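Local coordinates for protein 2-aminomuconic 6-semialdehyde dehydrogenase (Pseudomonas sp., PDB 7BZV) that probably oxidises 2-aminomuconic 6-semialdehyde with NAD+ in the meta-cleavage pathway of 2-aminophenol catabolism, working as a tetramer, at residues B[52-57]-B[198-202]. Numbering follows the deposited sequence.
Sequences ALEGEW and IPPGV
Trp57 lays one face of its indole on Val202, where two connecting loops of the aldehyde dehydrogenase fold pack together. Residues 52-57 start at the last residue of helix 39-52 and run into the loop beyond it, and residues 198-202 lead from helix 184-196 into strand 203-205. No hydrogen bond joins the two segments; the contact is mainly van der Waals packing of apolar groups. Val202 turns both methyls to the ring. Val202 CG1, which chi1 of 174° sets anti to the backbone N and over the indole, makes a CH-pi contact 3.7 Å from the centroid of the five-membered ring of Trp57, 13° off its normal. Val202 CG2 sits nearer the root of the indole, 3.4 Å from Trp57 CG. The six-membered ring reaches further, and Pro199 CD lies 3.9 Å from Trp57 CE3. Ile198 CD1 comes near the far end of the same ring, 4.0 Å from Trp57 CZ3. Trp57 NE1 is hydrogen-bonded to the backbone O of Asn172, which helps fix the turn of the ring, while the ring of Trp68, from helix 62-78, meets the indole of Trp57 with the planes about 55° apart. A leucine in place of Trp57 would probably leave the Asn172 backbone O without its indole donor and open a gap beside Val202 and Pro199. On the solvent side, the extended Glu56 chain crosses the Pro199 ring, its CD 3.9 Å from Pro199 CG. Ala52 packs on the backbone before Val202, with its CB 3.7 Å from Pro200 O.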
loop_
_atom_site.group_PDB
_atom_site.type_symbol
_atom_site.label_atom_id
_atom_site.label_comp_id
_atom_site.label_asym_id
_atom_site.label_seq_id
_atom_site.Cartn_x
_atom_site.Cartn_y
_atom_site.Cartn_z
ATOM N N ALA B 52 23.314 24.363 -0.132
ATOM C CA ALA B 52 22.404 24.117 -1.253
ATOM C C ALA B 52 20.981 23.863 -0.767
ATOM O O ALA B 52 20.006 24.284 -1.406
ATOM C CB ALA B 52 22.920 22.944 -2.080
ATOM N N LEU B 53 20.833 23.203 0.376
ATOM C CA LEU B 53 19.499 22.964 0.891
ATOM C C LEU B 53 18.843 24.240 1.396
ATOM O O LEU B 53 17.627 24.235 1.623
ATOM C CB LEU B 53 19.565 21.921 2.011
ATOM C CG LEU B 53 20.070 20.556 1.538
ATOM C CD1 LEU B 53 20.164 19.580 2.690
ATOM C CD2 LEU B 53 19.142 20.034 0.457
ATOM N N GLU B 54 19.616 25.311 1.597
ATOM C CA GLU B 54 19.055 26.616 1.918
ATOM C C GLU B 54 18.713 27.414 0.667
ATOM O O GLU B 54 18.192 28.519 0.785
ATOM C CB GLU B 54 20.028 27.418 2.792
ATOM C CG GLU B 54 20.165 26.897 4.213
ATOM C CD GLU B 54 21.334 27.533 4.951
ATOM O OE1 GLU B 54 21.534 27.217 6.140
ATOM O OE2 GLU B 54 22.058 28.347 4.338
ATOM N N GLY B 55 18.998 26.880 -0.520
ATOM C CA GLY B 55 18.679 27.565 -1.754
ATOM C C GLY B 55 17.660 26.847 -2.618
ATOM O O GLY B 55 16.760 26.178 -2.104
ATOM N N GLU B 56 17.833 26.990 -3.936
ATOM C CA GLU B 56 16.923 26.452 -4.938
ATOM C C GLU B 56 16.587 24.983 -4.693
ATOM O O GLU B 56 15.420 24.594 -4.744
ATOM C CB GLU B 56 17.550 26.612 -6.327
ATOM C CG GLU B 56 16.638 26.169 -7.476
ATOM C CD GLU B 56 17.243 26.392 -8.864
ATOM O OE1 GLU B 56 18.160 27.202 -8.992
ATOM O OE2 GLU B 56 16.793 25.760 -9.845
ATOM N N TRP B 57 17.600 24.144 -4.447
ATOM C CA TRP B 57 17.345 22.709 -4.286
ATOM C C TRP B 57 16.404 22.446 -3.111
ATOM O O TRP B 57 15.525 21.576 -3.185
ATOM C CB TRP B 57 18.666 21.960 -4.096
ATOM C CG TRP B 57 18.534 20.439 -4.282
ATOM C CD1 TRP B 57 18.716 19.481 -3.333
ATOM C CD2 TRP B 57 18.194 19.744 -5.487
ATOM N NE1 TRP B 57 18.487 18.242 -3.859
ATOM C CE2 TRP B 57 18.196 18.372 -5.189
ATOM C CE3 TRP B 57 17.917 20.150 -6.797
ATOM C CZ2 TRP B 57 17.925 17.396 -6.148
ATOM C CZ3 TRP B 57 17.651 19.183 -7.750
ATOM C CH2 TRP B 57 17.656 17.825 -7.424
ATOM N N ILE B 198 21.907 21.219 -12.445
ATOM C CA ILE B 198 21.713 20.917 -11.031
ATOM C C ILE B 198 22.365 22.032 -10.215
ATOM O O ILE B 198 23.516 22.395 -10.472
ATOM C CB ILE B 198 22.294 19.536 -10.684
ATOM C CG1 ILE B 198 21.464 18.427 -11.348
ATOM C CG2 ILE B 198 22.398 19.366 -9.176
ATOM C CD1 ILE B 198 20.090 18.205 -10.720
ATOM N N PRO B 199 21.689 22.600 -9.219
ATOM C CA PRO B 199 22.271 23.718 -8.496
ATOM C C PRO B 199 23.624 23.342 -7.861
ATOM O O PRO B 199 23.806 22.191 -7.441
ATOM C CB PRO B 199 21.222 24.041 -7.431
ATOM C CG PRO B 199 19.945 23.671 -8.096
ATOM C CD PRO B 199 20.265 22.415 -8.875
ATOM N N PRO B 200 24.545 24.285 -7.812
ATOM C CA PRO B 200 25.848 23.966 -7.191
ATOM C C PRO B 200 25.673 23.607 -5.723
ATOM O O PRO B 200 24.798 24.136 -5.028
ATOM C CB PRO B 200 26.668 25.255 -7.383
ATOM C CG PRO B 200 25.660 26.342 -7.637
ATOM C CD PRO B 200 24.488 25.661 -8.330
ATOM N N GLY B 201 26.496 22.675 -5.264
ATOM C CA GLY B 201 26.405 22.133 -3.932
ATOM C C GLY B 201 25.512 20.915 -3.814
ATOM O O GLY B 201 25.634 20.168 -2.834
ATOM N N VAL B 202 24.616 20.699 -4.785
ATOM C CA VAL B 202 23.723 19.538 -4.723
ATOM C C VAL B 202 24.502 18.252 -4.958
ATOM O O VAL B 202 24.326 17.265 -4.236
ATOM C CB VAL B 202 22.567 19.667 -5.727
ATOM C CG1 VAL B 202 21.729 18.349 -5.750
ATOM C CG2 VAL B 202 21.733 20.860 -5.368
#